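Local coordinates for protein exported gluconolactonase (Xanthomonas campestris pv. campestris, PDB 3DR2) that probably hydrolyses gluconolactone to gluconate as a calcium-binding six-bladed beta-propeller enzyme of the SMP-30/gluconolactonase family, at residues A[101-104]-A[105-108]; A[181-184]-A[185-188]; A[92-95]-A[96-100]. All coordinates share one frame; numbering follows the deposited sequence.

Contact 1 (A[101-104]-A[105-108]); sequences HCEH and GRRA
E103 and R106 lie side by side, with their side chains pointing the same way. The guanidinium presents its NE edge to the carboxylate. R106 NE bonds to E103 OE1 at 2.7 Å, nearly straight at 170°. R106 NH1 bonds to E103 OE2 at 3.0 Å. Each oxygen is met on its syn side but from out of the carboxylate plane, and the two planes are 31° apart. This makes a side-on, two-bond salt bridge. R106 is bent at chi3 (-78°), and its NE and NH1 both turn to E103. The pair has further partners: T110 OG1 bonds E103 OE2, and A118 O accepts from R106 NH1.

The backbone beneath is a G1 beta bulge, with R107 and A108 both facing E103. E103 N donates to A108 O at 2.9 Å, and A108 N donates to E103 O at 3.2 Å. R107 takes the left-handed backbone conformation that such a bulge uses. The CB of R107 points away from 101-104, though R107 CG lies 3.1 Å from H104 O; its NE bonds to L130 O. The CB of H104 points away from 105-108, and its ND1 bonds to Q158 O.

Contact 2 (A[181-184]-A[185-188]); sequences LQRM and ADLD
The guanidinium of R183 receives the carboxylate of D186 at its edge, not on a face. The NE side of the group does the gripping. D186 OD1 accepts R183 NE at 3.0 Å through its syn lone pair. R183 NH2 donates to D186 OD2 at 2.7 Å and 166°, again on the syn side but somewhat out of the carboxylate plane. OD2 lies close to the guanidinium plane, while OD1 is tilted from it. The two planes are turned 38° against each other. The result is a twisted, side-on salt bridge with one nitrogen for each oxygen.

R183 reaches D186 with an outstretched chain: CG is anti to the backbone N (chi1 177°) and the chain stays extended as far as NE. D186 OD1 has a second partner in S170 OG, on the neighbouring strand 169-174. R183 also touches Y125 and H168. This is a surface contact.

M184 and A185 lie between the two charged residues, and both side chains touch L227 of strand 226-234. Both residues face V171 across the sheet. The extra residue shifts the alternation of side chains, which is consistent with R183 and D186 meeting although they are three residues apart. The arrangement is a classic beta bulge in strand 182-187, an outermost strand of its propeller blade.

Contact 3 (A[92-95]-A[96-100]); sequences AVDA and QQRLV
D94 bonds to R98 through both carboxylate oxygens. OD2 accepts the backbone N of R98 at 2.8 Å, from above the carboxylate plane. OD1 accepts R98 NE at 2.8 Å through its syn lone pair, forming a salt bridge. A longer bond from R98 NH2 to the same OD1 is weak. The carboxylate and guanidinium planes are 52° apart. The D94 carboxylate folds over the turn because CG sits between the backbone N and the carbonyl carbon (chi1 70°). A second weak bond comes from Q96 N to D94 OD2. R111 of strand 108-112 also touches D94.

Backbone bonds run alongside. D94 N donates to R98 O at 3.0 Å, and Q97 N donates to D94 O at 3.0 Å. Further out, A92 and V100 form a hydrogen-bonded pair, with A92 CB packed tightly on V100 CG2 at 3.5 Å. V93 and L99 form a non-hydrogen-bonded pair, and V93 CG2 meets L99 CD2 at 3.8 Å. W53 touches both of these side chains.

The type I turn from D94 to Q97, the left-handed Q97 and the D94–Q97 and D94–R98 backbone bonds fit a 3:5 beta hairpin joining strands 88-93 and 99-103.

In the fold
Contacts 1 and 3 share strand 99-103 and belong to one blade sheet. Contact 3 turns the chain into that strand, and contact 1 turns it out towards strand 108-112. Their centres are about 16 Å apart. Contact 2 belongs to another four-stranded sheet, on its strand 182-187. Its centre is about 17 Å from that of contact 1 and about 22 Å from that of contact 3, and it touches neither. E48, N134, N191 and D242 form a calcium site of this protein. No residue of the three contacts is among these ligands. G105 of contact 1 and A92 of contact 3 each lie about 6 Å from a bound calcium ion.

Contact 1 (A[101-104]-A[105-108])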
loop_
_atom_site.group_PDB
_atom_site.type_symbol
_atom_site.label_atom_id
_atom_site.label_comp_id
_atom_site.label_asym_id
_atom_site.label_seq_id
_atom_site.Cartn_x
_atom_site.Cartn_y
_atom_site.Cartn_z
ATOM N N HIS A 101 10.304 -0.509 -17.091
ATOM C CA HIS A 101 10.007 -0.084 -15.723
ATOM C C HIS A 101 11.197 0.198 -14.818
ATOM O O HIS A 101 12.278 -0.359 -14.999
ATOM C CB HIS A 101 9.192 -1.172 -15.014
ATOM C CG HIS A 101 8.149 -1.819 -15.870
ATOM N ND1 HIS A 101 6.904 -1.263 -16.077
ATOM C CD2 HIS A 101 8.166 -2.978 -16.571
ATOM C CE1 HIS A 101 6.198 -2.053 -16.867
ATOM N NE2 HIS A 101 6.940 -3.101 -17.181
ATOM N N CYS A 102 10.953 1.050 -13.822
ATOM C CA CYS A 102 11.925 1.370 -12.783
ATOM C C CYS A 102 11.382 0.616 -11.581
ATOM O O CYS A 102 10.225 0.818 -11.202
ATOM C CB CYS A 102 11.920 2.858 -12.449
ATOM S SG CYS A 102 12.808 3.882 -13.611
ATOM N N GLU A 103 12.191 -0.252 -10.982
ATOM C CA GLU A 103 11.730 -1.015 -9.829
ATOM C C GLU A 103 12.567 -0.745 -8.584
ATOM O O GLU A 103 13.769 -1.025 -8.558
ATOM C CB GLU A 103 11.736 -2.514 -10.149
ATOM C CG GLU A 103 10.712 -2.901 -11.213
ATOM C CD GLU A 103 10.621 -4.401 -11.439
ATOM O OE1 GLU A 103 10.972 -5.160 -10.517
ATOM O OE2 GLU A 103 10.176 -4.820 -12.531
ATOM N N HIS A 104 11.925 -0.188 -7.558
ATOM C CA HIS A 104 12.614 0.119 -6.303
ATOM C C HIS A 104 13.090 -1.160 -5.631
ATOM O O HIS A 104 14.192 -1.212 -5.089
ATOM C CB HIS A 104 11.685 0.833 -5.313
ATOM C CG HIS A 104 11.480 2.293 -5.579
ATOM N ND1 HIS A 104 10.834 3.115 -4.679
ATOM C CD2 HIS A 104 11.815 3.077 -6.631
ATOM C CE1 HIS A 104 10.779 4.341 -5.166
ATOM N NE2 HIS A 104 11.366 4.346 -6.350
ATOM N N GLY A 105 12.237 -2.180 -5.656
ATOM C CA GLY A 105 12.555 -3.447 -5.024
ATOM C C GLY A 105 13.731 -4.191 -5.622
ATOM O O GLY A 105 14.687 -4.523 -4.912
ATOM N N ARG A 106 13.665 -4.474 -6.917
ATOM C CA ARG A 106 14.758 -5.182 -7.568
ATOM C C ARG A 106 15.921 -4.236 -7.852
ATOM O O ARG A 106 16.991 -4.670 -8.290
ATOM C CB ARG A 106 14.271 -5.860 -8.860
ATOM C CG ARG A 106 13.446 -7.120 -8.586
ATOM C CD ARG A 106 13.318 -8.023 -9.803
ATOM N NE ARG A 106 12.327 -7.540 -10.758
ATOM C CZ ARG A 106 11.964 -8.203 -11.854
ATOM N NH1 ARG A 106 11.048 -7.691 -12.665
ATOM N NH2 ARG A 106 12.521 -9.374 -12.142
ATOM N N ARG A 107 15.703 -2.948 -7.581
ATOM C CA ARG A 107 16.711 -1.905 -7.785
ATOM C C ARG A 107 17.276 -2.028 -9.195
ATOM O O ARG A 107 18.481 -2.184 -9.396
ATOM C CB ARG A 107 17.810 -2.042 -6.719
ATOM C CG ARG A 107 17.265 -1.835 -5.306
ATOM C CD ARG A 107 18.211 -2.286 -4.201
ATOM N NE ARG A 107 19.456 -1.519 -4.159
ATOM C CZ ARG A 107 20.402 -1.682 -3.239
ATOM N NH1 ARG A 107 20.248 -2.582 -2.276
ATOM N NH2 ARG A 107 21.510 -0.956 -3.288
ATOM N N ALA A 108 16.389 -1.931 -10.178
ATOM C CA ALA A 108 16.806 -2.089 -11.558
ATOM C C ALA A 108 15.797 -1.585 -12.563
ATOM O O ALA A 108 14.721 -1.107 -12.204
ATOM C CB ALA A 108 17.075 -3.563 -11.822
#

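Contact 2 (A[181-184]-A[185-188])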
loop_
_atom_site.group_PDB
_atom_site.type_symbol
_atom_site.label_atom_id
_atom_site.label_comp_id
_atom_site.label_asym_id
_atom_site.label_seq_id
_atom_site.Cartn_x
_atom_site.Cartn_y
_atom_site.Cartn_z
ATOM N N LEU A 181 25.857 0.306 -18.994
ATOM C CA LEU A 181 25.283 1.502 -18.397
ATOM C C LEU A 181 26.286 2.642 -18.470
ATOM O O LEU A 181 27.486 2.434 -18.305
ATOM C CB LEU A 181 24.932 1.256 -16.929
ATOM C CG LEU A 181 23.481 0.954 -16.561
ATOM C CD1 LEU A 181 23.357 0.866 -15.052
ATOM C CD2 LEU A 181 22.577 2.051 -17.104
ATOM N N GLN A 182 25.783 3.846 -18.711
ATOM C CA GLN A 182 26.621 5.033 -18.790
ATOM C C GLN A 182 26.216 6.018 -17.705
ATOM O O GLN A 182 25.071 6.475 -17.666
ATOM C CB GLN A 182 26.453 5.713 -20.146
ATOM C CG GLN A 182 26.880 4.886 -21.338
ATOM C CD GLN A 182 26.222 5.369 -22.613
ATOM O OE1 GLN A 182 25.019 5.194 -22.804
ATOM N NE2 GLN A 182 26.999 5.991 -23.485
ATOM N N ARG A 183 27.154 6.329 -16.821
ATOM C CA ARG A 183 26.929 7.289 -15.746
ATOM C C ARG A 183 27.070 8.647 -16.426
ATOM O O ARG A 183 28.174 9.062 -16.787
ATOM C CB ARG A 183 27.995 7.091 -14.674
ATOM C CG ARG A 183 27.966 8.055 -13.506
ATOM C CD ARG A 183 29.089 7.687 -12.558
ATOM N NE ARG A 183 29.298 8.656 -11.492
ATOM C CZ ARG A 183 30.223 8.514 -10.547
ATOM N NH1 ARG A 183 31.006 7.446 -10.551
ATOM N NH2 ARG A 183 30.373 9.442 -9.608
ATOM N N MET A 184 25.948 9.339 -16.598
ATOM C CA MET A 184 25.942 10.617 -17.300
ATOM C C MET A 184 26.073 11.869 -16.441
ATOM O O MET A 184 26.538 12.910 -16.917
ATOM C CB MET A 184 24.678 10.707 -18.153
ATOM C CG MET A 184 24.386 9.437 -18.941
ATOM S SD MET A 184 25.749 8.928 -20.027
ATOM C CE MET A 184 26.035 10.468 -20.849
ATOM N N ALA A 185 25.656 11.783 -15.185
ATOM C CA ALA A 185 25.747 12.929 -14.289
ATOM C C ALA A 185 25.342 12.527 -12.889
ATOM O O ALA A 185 24.548 11.604 -12.706
ATOM C CB ALA A 185 24.849 14.050 -14.781
ATOM N N ASP A 186 25.900 13.209 -11.895
ATOM C CA ASP A 186 25.553 12.922 -10.515
ATOM C C ASP A 186 24.764 14.118 -10.003
ATOM O O ASP A 186 25.119 15.266 -10.275
ATOM C CB ASP A 186 26.804 12.709 -9.658
ATOM C CG ASP A 186 27.700 11.605 -10.188
ATOM O OD1 ASP A 186 27.183 10.625 -10.774
ATOM O OD2 ASP A 186 28.931 11.706 -10.002
ATOM N N LEU A 187 23.686 13.847 -9.279
ATOM C CA LEU A 187 22.843 14.908 -8.744
ATOM C C LEU A 187 22.449 14.587 -7.305
ATOM O O LEU A 187 22.921 13.611 -6.724
ATOM C CB LEU A 187 21.585 15.064 -9.612
ATOM C CG LEU A 187 21.770 15.247 -11.128
ATOM C CD1 LEU A 187 21.990 13.891 -11.788
ATOM C CD2 LEU A 187 20.538 15.907 -11.721
ATOM N N ASP A 188 21.586 15.418 -6.731
ATOM C CA ASP A 188 21.121 15.210 -5.366
ATOM C C ASP A 188 19.675 14.745 -5.462
ATOM O O ASP A 188 18.778 15.559 -5.676
ATOM C CB ASP A 188 21.184 16.519 -4.576
ATOM C CG ASP A 188 21.038 16.309 -3.080
ATOM O OD1 ASP A 188 20.575 15.226 -2.657
ATOM O OD2 ASP A 188 21.381 17.237 -2.317
#

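Contact 3 (A[92-95]-A[96-100])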
loop_
_atom_site.group_PDB
_atom_site.type_symbol
_atom_site.label_atom_id
_atom_site.label_comp_id
_atom_site.label_asym_id
_atom_site.label_seq_id
_atom_site.Cartn_x
_atom_site.Cartn_y
_atom_site.Cartn_z
ATOM N N ALA A 92 7.566 3.569 -18.840
ATOM C CA ALA A 92 7.792 4.218 -20.124
ATOM C C ALA A 92 7.533 3.169 -21.195
ATOM O O ALA A 92 7.396 1.985 -20.887
ATOM C CB ALA A 92 9.220 4.735 -20.221
ATOM N N VAL A 93 7.458 3.607 -22.447
ATOM C CA VAL A 93 7.206 2.700 -23.560
ATOM C C VAL A 93 8.311 2.866 -24.589
ATOM O O VAL A 93 8.579 3.979 -25.029
ATOM C CB VAL A 93 5.852 3.011 -24.222
ATOM C CG1 VAL A 93 5.560 1.988 -25.321
ATOM C CG2 VAL A 93 4.754 3.001 -23.175
ATOM N N ASP A 94 8.954 1.769 -24.973
ATOM C CA ASP A 94 10.032 1.869 -25.940
ATOM C C ASP A 94 9.529 1.919 -27.376
ATOM O O ASP A 94 8.324 1.897 -27.624
ATOM C CB ASP A 94 11.055 0.739 -25.732
ATOM C CG ASP A 94 10.528 -0.636 -26.110
ATOM O OD1 ASP A 94 11.183 -1.628 -25.717
ATOM O OD2 ASP A 94 9.490 -0.734 -26.799
ATOM N N ALA A 95 10.457 2.018 -28.320
ATOM C CA ALA A 95 10.099 2.104 -29.727
ATOM C C ALA A 95 9.304 0.901 -30.226
ATOM O O ALA A 95 8.490 1.029 -31.140
ATOM C CB ALA A 95 11.354 2.293 -30.565
ATOM N N GLN A 96 9.532 -0.263 -29.622
ATOM C CA GLN A 96 8.830 -1.480 -30.022
ATOM C C GLN A 96 7.518 -1.674 -29.260
ATOM O O GLN A 96 6.935 -2.757 -29.286
ATOM C CB GLN A 96 9.720 -2.708 -29.805
ATOM C CG GLN A 96 10.957 -2.794 -30.701
ATOM C CD GLN A 96 12.033 -1.782 -30.345
ATOM O OE1 GLN A 96 12.458 -1.687 -29.191
ATOM N NE2 GLN A 96 12.489 -1.030 -31.340
ATOM N N GLN A 97 7.062 -0.612 -28.599
ATOM C CA GLN A 97 5.832 -0.621 -27.812
ATOM C C GLN A 97 5.838 -1.626 -26.664
ATOM O O GLN A 97 4.805 -2.209 -26.323
ATOM C CB GLN A 97 4.609 -0.843 -28.708
ATOM C CG GLN A 97 4.205 0.389 -29.537
ATOM C CD GLN A 97 3.781 1.587 -28.684
ATOM O OE1 GLN A 97 4.418 2.643 -28.708
ATOM N NE2 GLN A 97 2.697 1.429 -27.936
ATOM N N ARG A 98 7.014 -1.826 -26.077
ATOM C CA ARG A 98 7.162 -2.711 -24.924
ATOM C C ARG A 98 7.255 -1.798 -23.706
ATOM O O ARG A 98 7.808 -0.704 -23.792
ATOM C CB ARG A 98 8.449 -3.539 -25.024
ATOM C CG ARG A 98 8.459 -4.587 -26.118
ATOM C CD ARG A 98 9.833 -5.239 -26.216
ATOM N NE ARG A 98 10.852 -4.277 -26.636
ATOM C CZ ARG A 98 12.086 -4.606 -27.000
ATOM N NH1 ARG A 98 12.467 -5.877 -26.995
ATOM N NH2 ARG A 98 12.940 -3.664 -27.385
ATOM N N LEU A 99 6.705 -2.233 -22.577
ATOM C CA LEU A 99 6.765 -1.425 -21.368
ATOM C C LEU A 99 8.097 -1.631 -20.667
ATOM O O LEU A 99 8.557 -2.764 -20.526
ATOM C CB LEU A 99 5.645 -1.812 -20.396
ATOM C CG LEU A 99 4.195 -1.707 -20.861
ATOM C CD1 LEU A 99 3.277 -2.014 -19.689
ATOM C CD2 LEU A 99 3.923 -0.309 -21.405
ATOM N N VAL A 100 8.722 -0.534 -20.247
ATOM C CA VAL A 100 9.974 -0.599 -19.501
ATOM C C VAL A 100 9.645 -0.009 -18.134
ATOM O O VAL A 100 8.805 0.890 -18.033
ATOM C CB VAL A 100 11.107 0.191 -20.191
ATOM C CG1 VAL A 100 11.530 -0.538 -21.470
ATOM C CG2 VAL A 100 10.647 1.600 -20.521
HETATM O O HOH W 1 13.122 1.308 -28.262
#